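Local coordinates for protein toll (Drosophila melanogaster, PDB 4LXR) that serves as the cell-surface receptor for the cleaved, active form of spaetzle and triggers Toll signalling in embryonic dorsal-ventral patterning and antifungal defence, at residues N622-N627 / H647-T652; L689-I694 / W716-L721; P44-Q49 / V72-M77; L63-R68 / L92-I97; L253-P258 / R277-T282. One frame throughout, in Å; residues are numbered along the deposited sequence.

In the fold
All five contacts lie in the extracellular region of the receptor, and the distances split them into two groups. Contacts 3 and 4 share the N-terminal end: their centres are about 13 Å apart and they touch, Val-48 CG1 lying 3.6 Å from Ile-97 CD1, while their segments alternate along the chain. Contact 5, between repeats 5 and 6, has its centre about 45 Å from that of contact 3. Contacts 1 and 2 belong to the second, C-terminal block of repeats, with centres about 18 Å apart; contact 1 is centred about 95 Å from the centre of contact 3. Spaetzle touches contact 3 through Asp-73 and Arg-74, and contact 5 through Arg-277.

Contact 1: N622-N627 / H647-T652; sequences NCHSGN and HLENNT
His-624 CG stands anti to its own carbonyl carbon (chi1 -56°), and the side chain of Glu-649 bends at chi2 (91°); these torsions set CG and CD on the sides from which ring and carboxylate can lie side by side. His-624 NE2 donates to Glu-649 OE2 at 3.0 Å; the oxygen lies in the imidazole plane, but the nitrogen stands above the carboxylate plane. Glu-649 OE1 accepts from His-647 ND1 at 2.7 Å through its syn lone pair, and the one carboxylate thus joins two histidines. In the backbone, Cys-623 N bonds His-647 O (2.8 Å). Asn-651 ND2 reaches back to Cys-623 O, 3.0 Å away, and also to Leu-648 O across the type II turn 648-651. An alanine in place of Asn-651 would probably leave Cys-623 O without this donor and make the turn less firmly held. Leu-648 CD2 packs on Cys-623 CB at 3.5 Å, and Cys-623 SG is disulfide-linked to Cys-608. The contact joins the N-terminal cap of the second repeat block to repeat 16, where parallel strands 618-622 and 643-647 end; strand 669-671 follows, its His-671 ring stacked on His-647.

Contact 2: L689-I694 / W716-L721; sequences LTHLDI and WRSVKL
Leu-692 N donates to Ser-718 O at 2.7 Å, and Ser-718 N to Thr-690 O at 2.8 Å; Lys-720 N to Leu-692 O and Ile-694 N to Lys-720 O complete a parallel ladder. The axes of strands 691-693 and 718-720 diverge by 3°. On the face carrying His-691, Asp-693, Ser-718 and Lys-720, one water links three side chains: it donates to Asp-693 OD2, accepts from Lys-720 NZ and lies in the ring plane of His-691, 2.8 Å from NE2. The extended lysine crosses Asp-693 obliquely, its CB 3.5 Å from OD1, an oxygen that is hydrogen-bonded to Ser-695 OG. The other face holds Leu-692 and Val-719; Val-719 CG1 lies 3.4 Å from Leu-692 O. Ile-694 CD1 meets Leu-721 CD2 at 3.8 Å, side by side. With Lys-720 NZ 4.1 Å from Asp-693 OD2, too far for a salt bridge, the charges probably still attract, but the hydrogen bonding between them runs through the water, while the ladder joins the last two strands of this sheet.

Contact 3: P44-Q49 / V72-M77; sequences PKDYVQ and VDRVQM
Arg-74 holds its guanidinium 19° from the plane of the Tyr-47 ring, with NH1 3.4 Å above that plane, offset toward the rim, and Tyr-47 CB over the guanidinium face. This contact sits on parallel strands 47-49 and 74-77 at the N-terminal end of the leucine-rich-repeat solenoid, where Asp-46 and Tyr-47 form a classic beta bulge against strand 38-43. A bend at chi3 (79°) turns NE of the arginine aside. Water links Arg-74 NH2 to Asp-46 OD2, while Asp-73 OD1 accepts a hydrogen bond from Gly-3 of the spaetzle chain, the ligand. Val-48 N to Arg-74 O and Gln-76 N to Val-48 O hold the backbones together. Val-48 CG1 rests 3.7 Å from Val-75 CG2 on their shared face; separately, Val-72 CG2 lies 3.3 Å from Tyr-47 N. A leucine in place of Gln-49 would probably leave Gln-76 OE1 without its amide donor and the Gln-76 amide freer to turn. Gln-49 NE2 donates to Gln-76 OE1 at 2.7 Å, in the plane of both amides.

Contact 4: L63-R68 / L92-I97; sequences LPKKLR and LDYLGI
Leu-95 CD2 is the meeting point of three apolar side chains, lying 3.9 Å from Leu-67 CD1, 3.9 Å from Pro-64 CG and 4.2 Å from Leu-63 CG. The Tyr-94 ring reaches across segment 63-68: CE2 is 3.8 Å from Leu-63 CB and 3.3 Å from Pro-64 O, while OH comes within 3.2 Å of Lys-65 CG. Tyr-94 CG is anti to the backbone N (chi1 -167°), beside the carbonyl carbon, and the ring continues from there to segment 63-68. No direct hydrogen bond spans the segments; water supplies the polar links. One water donates to Leu-63 O and accepts from Tyr-94 OH; another donates to Pro-64 O and Tyr-94 O and accepts from Leu-67 N. Gly-96, at positive phi, ends the helix in a Schellman motif, and a CB there would clash with Arg-68 CA. Loop 63-68 touches the C-terminal end of helix 88-94 and also strand 38-43, whose Leu-40 meets Pro-64 and Leu-67, with Met-10 of helix 4-12 alongside.

Contact 5: L253-P258 / R277-T282; sequences LFRSLP and RVPLAT
The guanidinium of Arg-255 has Val-278 over one face, with CB 3.7 Å above the plane and offset toward the rim; the side chains cross at about a right angle. On the Phe-254 ring, one face is covered by Leu-257 CD2, 3.5 Å above it and likewise toward the rim. The Arg-255 chain bends at chi3 (116°), and its NE donates at 2.8 Å to a water that in turn donates to Pro-279 O. Val-278 CG2 rests 3.3 Å from Phe-254 O, whose hydrogen-bond donor is Asn-276 ND2. Leu-280 CD1 lies against the backbone, 3.5 Å from Arg-255 O, and Leu-253 CD2 packs 3.6 Å from Arg-277 CB. The far end of Arg-277 leads away to spaetzle, where NH1 bonds to Phe-60 O of that chain. No direct hydrogen bond joins the segments. Instead, Arg-255 O accepts from two waters, one also taking the N-H of Ala-281, and a further water accepts from Leu-257 N and donates to Thr-282 O. Stacking of successive repeats' loops after parallel strands, here 246-248 and 270-273, is the leucine-rich-repeat arrangement, and waters bridge the loops of repeats 5 and 6.

Contact 1: N622-N627 / H647-T652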
# COMPACT_ATOMS: atom_id res chain seq x y z
N ASN A 622 -44.51 12.29 25.32
CA ASN A 622 -45.55 11.93 24.36
C ASN A 622 -46.54 10.92 24.95
O ASN A 622 -46.15 9.81 25.32
CB ASN A 622 -44.92 11.33 23.10
CG ASN A 622 -44.00 12.29 22.38
OD1 ASN A 622 -44.36 13.43 22.12
ND2 ASN A 622 -42.80 11.83 22.03
N CYS A 623 -47.82 11.28 25.03
CA CYS A 623 -48.85 10.31 25.42
C CYS A 623 -49.97 10.26 24.40
O CYS A 623 -50.83 11.14 24.37
CB CYS A 623 -49.43 10.62 26.79
SG CYS A 623 -48.26 10.97 28.09
N HIS A 624 -49.97 9.23 23.57
CA HIS A 624 -50.90 9.17 22.44
C HIS A 624 -51.70 7.87 22.36
O HIS A 624 -51.98 7.37 21.28
CB HIS A 624 -50.15 9.44 21.14
CG HIS A 624 -49.43 10.74 21.15
ND1 HIS A 624 -48.05 10.83 21.24
CD2 HIS A 624 -49.89 12.02 21.11
CE1 HIS A 624 -47.70 12.10 21.24
NE2 HIS A 624 -48.79 12.84 21.16
N SER A 625 -52.08 7.36 23.52
CA SER A 625 -52.95 6.20 23.58
C SER A 625 -54.36 6.56 23.12
O SER A 625 -55.14 5.68 22.77
CB SER A 625 -52.97 5.62 25.00
OG SER A 625 -51.66 5.33 25.46
N GLY A 626 -54.68 7.85 23.12
CA GLY A 626 -55.96 8.34 22.62
C GLY A 626 -57.15 8.12 23.54
O GLY A 626 -58.29 8.30 23.14
N ASN A 627 -56.87 7.75 24.78
CA ASN A 627 -57.91 7.35 25.72
C ASN A 627 -57.84 8.07 27.06
O ASN A 627 -58.55 7.71 27.99
CB ASN A 627 -57.82 5.84 25.96
CG ASN A 627 -56.48 5.43 26.56
OD1 ASN A 627 -55.51 6.19 26.53
ND2 ASN A 627 -56.41 4.21 27.10
N HIS A 647 -47.05 16.35 25.27
CA HIS A 647 -47.83 16.00 24.09
C HIS A 647 -48.98 15.06 24.44
O HIS A 647 -48.77 13.88 24.77
CB HIS A 647 -46.91 15.42 23.00
CG HIS A 647 -46.09 16.45 22.29
ND1 HIS A 647 -46.54 17.13 21.18
CD2 HIS A 647 -44.86 16.94 22.56
CE1 HIS A 647 -45.62 17.98 20.78
NE2 HIS A 647 -44.58 17.88 21.60
N LEU A 648 -50.19 15.61 24.38
CA LEU A 648 -51.39 14.88 24.76
C LEU A 648 -52.43 14.95 23.65
O LEU A 648 -53.63 14.79 23.89
CB LEU A 648 -51.94 15.42 26.08
CG LEU A 648 -51.06 15.21 27.32
CD1 LEU A 648 -51.59 15.95 28.54
CD2 LEU A 648 -50.91 13.73 27.63
N GLU A 649 -51.96 15.19 22.43
CA GLU A 649 -52.83 15.28 21.25
C GLU A 649 -53.79 14.11 21.06
O GLU A 649 -53.44 12.94 21.29
CB GLU A 649 -52.01 15.43 19.96
CG GLU A 649 -51.23 16.72 19.85
CD GLU A 649 -49.82 16.60 20.40
OE1 GLU A 649 -48.94 17.36 19.93
OE2 GLU A 649 -49.59 15.74 21.29
N ASN A 650 -54.99 14.45 20.60
CA ASN A 650 -56.03 13.47 20.26
C ASN A 650 -56.34 12.44 21.35
O ASN A 650 -56.56 11.27 21.06
CB ASN A 650 -55.72 12.80 18.91
CG ASN A 650 -55.65 13.81 17.75
OD1 ASN A 650 -54.77 13.73 16.89
ND2 ASN A 650 -56.58 14.77 17.74
N ASN A 651 -56.36 12.89 22.60
CA ASN A 651 -56.90 12.08 23.69
C ASN A 651 -58.35 12.52 23.98
O ASN A 651 -59.01 13.07 23.09
CB ASN A 651 -56.00 12.18 24.92
CG ASN A 651 -54.76 11.29 24.81
OD1 ASN A 651 -54.76 10.16 25.28
ND2 ASN A 651 -53.70 11.81 24.19
N THR A 652 -58.86 12.29 25.19
CA THR A 652 -60.14 12.90 25.57
C THR A 652 -60.09 13.57 26.94
O THR A 652 -60.91 13.26 27.82
CB THR A 652 -61.33 11.91 25.52
OG1 THR A 652 -61.09 10.80 26.39
CG2 THR A 652 -61.57 11.41 24.10

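Contact 2: L689-I694 / W716-L721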
# COMPACT_ATOMS: atom_id res chain seq x y z
N LEU A 689 -44.99 28.33 31.08
CA LEU A 689 -45.64 28.07 29.79
C LEU A 689 -45.38 29.15 28.75
O LEU A 689 -45.52 30.34 29.04
CB LEU A 689 -47.16 27.92 29.98
CG LEU A 689 -47.92 27.08 28.94
CD1 LEU A 689 -47.45 25.62 28.98
CD2 LEU A 689 -49.41 27.17 29.16
N THR A 690 -45.00 28.74 27.54
CA THR A 690 -44.79 29.69 26.44
C THR A 690 -45.59 29.28 25.20
O THR A 690 -45.60 29.99 24.20
CB THR A 690 -43.30 29.79 26.03
OG1 THR A 690 -42.89 28.56 25.44
CG2 THR A 690 -42.41 30.10 27.23
N HIS A 691 -46.25 28.13 25.28
CA HIS A 691 -47.06 27.66 24.16
C HIS A 691 -48.26 26.87 24.69
O HIS A 691 -48.11 25.96 25.54
CB HIS A 691 -46.20 26.82 23.21
CG HIS A 691 -46.95 26.24 22.05
ND1 HIS A 691 -47.27 26.98 20.93
CD2 HIS A 691 -47.44 25.00 21.83
CE1 HIS A 691 -47.93 26.21 20.07
NE2 HIS A 691 -48.05 25.01 20.60
N LEU A 692 -49.45 27.22 24.22
CA LEU A 692 -50.67 26.56 24.64
C LEU A 692 -51.50 26.26 23.41
O LEU A 692 -52.08 27.16 22.79
CB LEU A 692 -51.46 27.46 25.60
CG LEU A 692 -52.77 26.95 26.22
CD1 LEU A 692 -52.52 25.77 27.16
CD2 LEU A 692 -53.51 28.09 26.97
N ASP A 693 -51.57 24.98 23.06
CA ASP A 693 -52.38 24.58 21.92
C ASP A 693 -53.62 23.91 22.48
O ASP A 693 -53.56 22.75 22.89
CB ASP A 693 -51.61 23.63 20.99
CG ASP A 693 -52.43 23.18 19.78
OD1 ASP A 693 -53.66 23.41 19.71
OD2 ASP A 693 -51.84 22.56 18.88
N ILE A 694 -54.73 24.65 22.50
CA ILE A 694 -56.00 24.11 22.96
C ILE A 694 -57.01 24.10 21.83
O ILE A 694 -58.21 24.23 22.06
CB ILE A 694 -56.58 24.89 24.17
CG1 ILE A 694 -56.61 26.40 23.88
CG2 ILE A 694 -55.81 24.53 25.44
CD1 ILE A 694 -56.87 27.27 25.10
N TRP A 716 -43.45 36.36 26.14
CA TRP A 716 -44.17 35.70 25.05
C TRP A 716 -44.89 34.45 25.54
O TRP A 716 -44.39 33.72 26.40
CB TRP A 716 -43.21 35.34 23.91
CG TRP A 716 -43.83 34.51 22.79
CD1 TRP A 716 -44.22 33.21 22.86
CD2 TRP A 716 -44.09 34.94 21.44
NE1 TRP A 716 -44.72 32.80 21.65
CE2 TRP A 716 -44.65 33.84 20.76
CE3 TRP A 716 -43.91 36.14 20.75
CZ2 TRP A 716 -45.03 33.90 19.42
CZ3 TRP A 716 -44.29 36.20 19.42
CH2 TRP A 716 -44.84 35.09 18.77
N ARG A 717 -46.09 34.24 25.01
CA ARG A 717 -46.83 32.99 25.14
C ARG A 717 -47.64 32.86 23.85
O ARG A 717 -48.30 33.80 23.42
CB ARG A 717 -47.77 33.01 26.34
CG ARG A 717 -47.25 33.78 27.54
CD ARG A 717 -47.27 32.96 28.82
NE ARG A 717 -46.91 33.78 29.98
CZ ARG A 717 -46.76 33.31 31.21
NH1 ARG A 717 -46.92 32.02 31.45
NH2 ARG A 717 -46.44 34.12 32.20
N SER A 718 -47.55 31.68 23.23
CA SER A 718 -48.12 31.40 21.92
C SER A 718 -49.37 30.51 22.08
O SER A 718 -49.40 29.66 22.97
CB SER A 718 -47.07 30.67 21.08
OG SER A 718 -47.55 30.36 19.80
N VAL A 719 -50.38 30.71 21.22
CA VAL A 719 -51.67 30.03 21.40
C VAL A 719 -52.32 29.51 20.10
O VAL A 719 -52.29 30.17 19.07
CB VAL A 719 -52.73 30.97 22.03
CG1 VAL A 719 -53.68 30.16 22.89
CG2 VAL A 719 -52.08 32.07 22.83
N LYS A 720 -52.97 28.36 20.19
CA LYS A 720 -53.86 27.93 19.11
C LYS A 720 -55.28 27.75 19.63
O LYS A 720 -55.51 27.14 20.67
CB LYS A 720 -53.34 26.66 18.44
CG LYS A 720 -51.98 26.85 17.74
CD LYS A 720 -51.59 25.64 16.91
CE LYS A 720 -50.11 25.70 16.53
NZ LYS A 720 -49.59 24.40 16.01
N LEU A 721 -56.25 28.31 18.90
CA LEU A 721 -57.60 28.44 19.42
C LEU A 721 -58.73 27.95 18.51
O LEU A 721 -59.90 27.97 18.92
CB LEU A 721 -57.87 29.89 19.82
CG LEU A 721 -56.99 30.48 20.91
CD1 LEU A 721 -57.20 32.00 20.98
CD2 LEU A 721 -57.31 29.81 22.25
O HOH W 1 -48.98 23.05 18.76

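Contact 3: P44-Q49 / V72-M77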
# COMPACT_ATOMS: atom_id res chain seq x y z
N PRO A 44 21.54 8.53 -31.99
CA PRO A 44 22.85 8.94 -32.52
C PRO A 44 23.99 8.81 -31.51
O PRO A 44 23.84 9.31 -30.39
CB PRO A 44 22.64 10.40 -32.89
CG PRO A 44 21.18 10.49 -33.20
CD PRO A 44 20.51 9.56 -32.23
N LYS A 45 25.08 8.15 -31.91
CA LYS A 45 26.25 7.88 -31.06
C LYS A 45 26.02 6.80 -30.02
O LYS A 45 26.97 6.21 -29.51
CB LYS A 45 26.78 9.15 -30.36
CG LYS A 45 27.27 10.24 -31.30
CD LYS A 45 27.82 11.42 -30.51
CE LYS A 45 28.13 12.61 -31.43
NZ LYS A 45 28.49 13.85 -30.67
N ASP A 46 24.75 6.52 -29.70
CA ASP A 46 24.43 5.56 -28.65
C ASP A 46 24.17 4.16 -29.20
O ASP A 46 24.93 3.22 -28.96
CB ASP A 46 23.25 6.06 -27.81
CG ASP A 46 23.00 5.21 -26.57
OD1 ASP A 46 23.89 4.41 -26.19
OD2 ASP A 46 21.92 5.35 -25.96
N TYR A 47 23.07 4.02 -29.93
CA TYR A 47 22.73 2.71 -30.47
C TYR A 47 21.89 2.78 -31.73
O TYR A 47 21.22 3.79 -32.01
CB TYR A 47 22.04 1.87 -29.40
CG TYR A 47 20.58 2.18 -29.19
CD1 TYR A 47 20.18 3.25 -28.39
CD2 TYR A 47 19.59 1.40 -29.78
CE1 TYR A 47 18.84 3.53 -28.19
CE2 TYR A 47 18.25 1.67 -29.59
CZ TYR A 47 17.88 2.74 -28.80
OH TYR A 47 16.55 3.01 -28.61
N VAL A 48 21.92 1.69 -32.49
CA VAL A 48 20.99 1.49 -33.58
C VAL A 48 20.34 0.13 -33.38
O VAL A 48 21.03 -0.86 -33.17
CB VAL A 48 21.68 1.59 -34.96
CG1 VAL A 48 22.90 0.67 -35.05
CG2 VAL A 48 20.70 1.27 -36.08
N GLN A 49 19.01 0.09 -33.39
CA GLN A 49 18.30 -1.19 -33.42
C GLN A 49 17.76 -1.47 -34.82
O GLN A 49 17.11 -0.63 -35.42
CB GLN A 49 17.16 -1.26 -32.40
CG GLN A 49 16.37 -2.58 -32.49
CD GLN A 49 15.18 -2.66 -31.55
OE1 GLN A 49 14.07 -2.22 -31.87
NE2 GLN A 49 15.38 -3.27 -30.38
N VAL A 72 28.74 4.56 -33.45
CA VAL A 72 27.67 4.18 -32.56
C VAL A 72 28.14 3.06 -31.63
O VAL A 72 28.91 2.20 -32.04
CB VAL A 72 26.40 3.82 -33.37
CG1 VAL A 72 26.50 2.41 -33.98
CG2 VAL A 72 25.18 3.97 -32.52
N ASP A 73 27.72 3.09 -30.37
CA ASP A 73 28.24 2.17 -29.35
C ASP A 73 27.70 0.74 -29.48
O ASP A 73 28.45 -0.24 -29.42
CB ASP A 73 27.96 2.73 -27.94
CG ASP A 73 28.10 1.69 -26.83
OD1 ASP A 73 29.23 1.23 -26.55
OD2 ASP A 73 27.08 1.34 -26.21
N ARG A 74 26.40 0.64 -29.67
CA ARG A 74 25.71 -0.63 -29.64
C ARG A 74 24.89 -0.84 -30.92
O ARG A 74 24.13 0.04 -31.34
CB ARG A 74 24.82 -0.68 -28.40
CG ARG A 74 24.12 -2.01 -28.18
CD ARG A 74 23.40 -2.07 -26.84
NE ARG A 74 22.11 -1.38 -26.88
CZ ARG A 74 21.84 -0.28 -26.20
NH1 ARG A 74 20.63 0.28 -26.30
NH2 ARG A 74 22.76 0.27 -25.40
N VAL A 75 25.05 -2.00 -31.56
CA VAL A 75 24.16 -2.39 -32.64
C VAL A 75 23.37 -3.57 -32.17
O VAL A 75 23.94 -4.57 -31.73
CB VAL A 75 24.89 -2.81 -33.92
CG1 VAL A 75 23.89 -3.30 -34.97
CG2 VAL A 75 25.70 -1.66 -34.46
N GLN A 76 22.04 -3.46 -32.23
CA GLN A 76 21.19 -4.57 -31.82
C GLN A 76 20.33 -4.98 -33.00
O GLN A 76 19.57 -4.17 -33.52
CB GLN A 76 20.31 -4.16 -30.65
CG GLN A 76 19.40 -5.27 -30.14
CD GLN A 76 18.59 -4.86 -28.92
OE1 GLN A 76 17.59 -4.15 -29.02
NE2 GLN A 76 19.02 -5.31 -27.76
N MET A 77 20.44 -6.24 -33.41
CA MET A 77 19.70 -6.75 -34.55
C MET A 77 18.73 -7.81 -34.04
O MET A 77 19.14 -8.72 -33.33
CB MET A 77 20.65 -7.35 -35.60
CG MET A 77 21.56 -6.32 -36.29
SD MET A 77 22.75 -7.04 -37.45
CE MET A 77 21.68 -7.22 -38.88
O HOH W 2 21.33 2.60 -24.86
O HOH W 3 24.63 1.99 -25.51

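Contact 4: L63-R68 / L92-I97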
# COMPACT_ATOMS: atom_id res chain seq x y z
N LEU A 63 16.79 -2.29 -47.41
CA LEU A 63 17.43 -1.48 -46.38
C LEU A 63 17.43 -0.04 -46.88
O LEU A 63 17.46 0.17 -48.08
CB LEU A 63 18.88 -1.94 -46.19
CG LEU A 63 19.46 -2.60 -44.94
CD1 LEU A 63 18.44 -3.12 -43.93
CD2 LEU A 63 20.42 -3.72 -45.38
N PRO A 64 17.40 0.94 -45.97
CA PRO A 64 17.56 2.32 -46.45
C PRO A 64 18.94 2.51 -47.10
O PRO A 64 19.90 1.88 -46.66
CB PRO A 64 17.44 3.15 -45.17
CG PRO A 64 17.84 2.22 -44.08
CD PRO A 64 17.34 0.87 -44.50
N LYS A 65 19.03 3.35 -48.13
CA LYS A 65 20.29 3.63 -48.80
C LYS A 65 20.91 4.93 -48.30
O LYS A 65 20.20 5.91 -48.07
CB LYS A 65 20.08 3.75 -50.31
CG LYS A 65 19.59 2.49 -51.00
CD LYS A 65 19.47 2.72 -52.51
CE LYS A 65 19.20 1.42 -53.27
NZ LYS A 65 17.76 1.01 -53.26
N LYS A 66 22.24 4.93 -48.15
CA LYS A 66 23.00 6.12 -47.75
C LYS A 66 22.62 6.68 -46.37
O LYS A 66 22.51 7.89 -46.20
CB LYS A 66 22.87 7.22 -48.81
CG LYS A 66 23.46 6.85 -50.17
CD LYS A 66 24.94 6.53 -50.07
CE LYS A 66 25.74 7.74 -49.59
NZ LYS A 66 27.15 7.39 -49.24
N LEU A 67 22.43 5.80 -45.39
CA LEU A 67 22.02 6.26 -44.06
C LEU A 67 23.09 7.10 -43.37
O LEU A 67 22.79 8.10 -42.72
CB LEU A 67 21.66 5.08 -43.18
CG LEU A 67 20.18 4.87 -42.84
CD1 LEU A 67 20.04 4.07 -41.57
CD2 LEU A 67 19.48 6.20 -42.71
N ARG A 68 24.35 6.68 -43.53
CA ARG A 68 25.49 7.30 -42.84
C ARG A 68 25.26 7.47 -41.34
O ARG A 68 25.33 8.58 -40.82
CB ARG A 68 25.88 8.63 -43.49
CG ARG A 68 26.32 8.51 -44.94
CD ARG A 68 26.93 9.81 -45.47
NE ARG A 68 28.38 9.84 -45.31
CZ ARG A 68 29.04 10.64 -44.47
NH1 ARG A 68 30.37 10.59 -44.40
NH2 ARG A 68 28.37 11.50 -43.70
N LEU A 92 26.29 -3.65 -41.82
CA LEU A 92 26.66 -2.46 -41.06
C LEU A 92 27.39 -1.40 -41.92
O LEU A 92 27.12 -0.19 -41.78
CB LEU A 92 27.46 -2.83 -39.80
CG LEU A 92 26.85 -3.89 -38.87
CD1 LEU A 92 27.59 -4.00 -37.54
CD2 LEU A 92 25.37 -3.67 -38.64
N ASP A 93 28.29 -1.84 -42.80
CA ASP A 93 28.94 -0.92 -43.74
C ASP A 93 27.89 -0.19 -44.58
O ASP A 93 27.98 1.01 -44.76
CB ASP A 93 29.90 -1.63 -44.71
CG ASP A 93 31.05 -2.34 -44.00
OD1 ASP A 93 31.36 -1.98 -42.85
OD2 ASP A 93 31.62 -3.27 -44.60
N TYR A 94 26.91 -0.94 -45.08
CA TYR A 94 25.88 -0.41 -45.95
C TYR A 94 25.14 0.74 -45.27
O TYR A 94 24.80 1.73 -45.89
CB TYR A 94 24.87 -1.50 -46.31
CG TYR A 94 23.93 -1.14 -47.44
CD1 TYR A 94 24.36 -1.20 -48.76
CD2 TYR A 94 22.62 -0.73 -47.19
CE1 TYR A 94 23.51 -0.87 -49.80
CE2 TYR A 94 21.76 -0.41 -48.22
CZ TYR A 94 22.22 -0.48 -49.52
OH TYR A 94 21.38 -0.16 -50.56
N LEU A 95 24.91 0.58 -43.97
CA LEU A 95 24.22 1.57 -43.18
C LEU A 95 25.17 2.67 -42.71
O LEU A 95 24.75 3.63 -42.07
CB LEU A 95 23.54 0.89 -42.00
CG LEU A 95 22.42 -0.06 -42.43
CD1 LEU A 95 21.85 -0.82 -41.22
CD2 LEU A 95 21.35 0.75 -43.16
N GLY A 96 26.45 2.52 -43.04
CA GLY A 96 27.45 3.49 -42.64
C GLY A 96 27.72 3.49 -41.14
O GLY A 96 28.08 4.53 -40.56
N ILE A 97 27.55 2.33 -40.50
CA ILE A 97 27.78 2.21 -39.06
C ILE A 97 29.28 2.09 -38.80
O ILE A 97 29.96 1.30 -39.45
CB ILE A 97 27.04 1.00 -38.47
CG1 ILE A 97 25.53 1.30 -38.42
CG2 ILE A 97 27.55 0.68 -37.07
CD1 ILE A 97 24.68 0.09 -38.15
O HOH W 4 18.80 -0.63 -50.28
O HOH W 5 22.04 2.78 -45.83

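Contact 5: L253-P258 / R277-T282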
# COMPACT_ATOMS: atom_id res chain seq x y z
N LEU A 253 18.61 -28.67 -6.11
CA LEU A 253 17.88 -29.77 -5.50
C LEU A 253 18.63 -30.39 -4.31
O LEU A 253 18.58 -31.61 -4.12
CB LEU A 253 17.61 -30.85 -6.56
CG LEU A 253 16.83 -30.42 -7.80
CD1 LEU A 253 16.88 -31.47 -8.89
CD2 LEU A 253 15.39 -30.12 -7.43
N PHE A 254 19.30 -29.56 -3.51
CA PHE A 254 20.12 -30.11 -2.41
C PHE A 254 19.27 -30.65 -1.27
O PHE A 254 18.31 -30.01 -0.85
CB PHE A 254 21.06 -29.05 -1.84
CG PHE A 254 22.02 -28.48 -2.84
CD1 PHE A 254 23.14 -29.20 -3.24
CD2 PHE A 254 21.80 -27.22 -3.38
CE1 PHE A 254 24.03 -28.68 -4.16
CE2 PHE A 254 22.70 -26.68 -4.30
CZ PHE A 254 23.81 -27.42 -4.69
N ARG A 255 19.64 -31.83 -0.76
CA ARG A 255 19.03 -32.29 0.48
C ARG A 255 20.02 -32.16 1.64
O ARG A 255 19.63 -32.24 2.81
CB ARG A 255 18.48 -33.72 0.34
CG ARG A 255 17.50 -33.83 -0.83
CD ARG A 255 16.66 -35.09 -0.75
NE ARG A 255 15.25 -34.74 -0.59
CZ ARG A 255 14.36 -34.75 -1.58
NH1 ARG A 255 14.73 -35.10 -2.81
NH2 ARG A 255 13.09 -34.41 -1.33
N SER A 256 21.29 -31.93 1.29
CA SER A 256 22.34 -31.60 2.25
C SER A 256 23.49 -30.93 1.49
O SER A 256 23.58 -31.01 0.27
CB SER A 256 22.84 -32.86 2.96
OG SER A 256 23.50 -33.71 2.05
N LEU A 257 24.36 -30.24 2.22
CA LEU A 257 25.59 -29.71 1.63
C LEU A 257 26.72 -30.26 2.48
O LEU A 257 26.54 -30.43 3.69
CB LEU A 257 25.61 -28.18 1.64
CG LEU A 257 24.72 -27.33 0.73
CD1 LEU A 257 24.98 -25.86 1.02
CD2 LEU A 257 24.95 -27.59 -0.75
N PRO A 258 27.87 -30.57 1.86
CA PRO A 258 28.94 -31.16 2.68
C PRO A 258 29.66 -30.11 3.51
O PRO A 258 29.74 -28.95 3.11
CB PRO A 258 29.88 -31.78 1.64
CG PRO A 258 29.70 -30.90 0.43
CD PRO A 258 28.25 -30.45 0.45
N ARG A 277 14.68 -26.38 -4.36
CA ARG A 277 13.42 -26.93 -4.86
C ARG A 277 12.96 -28.14 -4.07
O ARG A 277 11.90 -28.69 -4.34
CB ARG A 277 13.53 -27.27 -6.36
CG ARG A 277 13.93 -26.07 -7.24
CD ARG A 277 12.94 -24.89 -7.14
NE ARG A 277 13.26 -23.84 -8.10
CZ ARG A 277 12.72 -22.62 -8.12
NH1 ARG A 277 11.81 -22.26 -7.22
NH2 ARG A 277 13.10 -21.76 -9.05
N VAL A 278 13.76 -28.57 -3.10
CA VAL A 278 13.35 -29.60 -2.15
C VAL A 278 13.68 -29.11 -0.74
O VAL A 278 14.38 -28.12 -0.58
CB VAL A 278 14.03 -30.99 -2.42
CG1 VAL A 278 13.52 -31.62 -3.70
CG2 VAL A 278 15.56 -30.88 -2.42
N PRO A 279 13.14 -29.77 0.28
CA PRO A 279 13.55 -29.38 1.63
C PRO A 279 15.02 -29.67 1.91
O PRO A 279 15.51 -30.77 1.67
CB PRO A 279 12.67 -30.24 2.54
CG PRO A 279 11.45 -30.52 1.72
CD PRO A 279 11.95 -30.65 0.30
N LEU A 280 15.72 -28.66 2.41
CA LEU A 280 17.08 -28.81 2.88
C LEU A 280 17.02 -28.56 4.39
O LEU A 280 16.87 -27.42 4.83
CB LEU A 280 17.99 -27.78 2.18
CG LEU A 280 19.41 -27.55 2.70
CD1 LEU A 280 20.19 -28.83 2.63
CD2 LEU A 280 20.09 -26.46 1.90
N ALA A 281 17.13 -29.63 5.17
CA ALA A 281 16.81 -29.58 6.59
C ALA A 281 17.70 -28.64 7.39
O ALA A 281 17.21 -27.89 8.24
CB ALA A 281 16.84 -30.98 7.18
N THR A 282 19.00 -28.67 7.11
CA THR A 282 19.95 -27.81 7.80
C THR A 282 21.20 -27.58 6.95
O THR A 282 21.32 -28.11 5.85
CB THR A 282 20.41 -28.44 9.12
OG1 THR A 282 21.05 -27.43 9.92
CG2 THR A 282 21.39 -29.62 8.86
O HOH W 6 17.37 -32.33 4.02
O HOH W 7 19.76 -31.34 5.29
O HOH W 8 14.43 -33.10 1.56
O HOH W 9 23.35 -29.90 5.07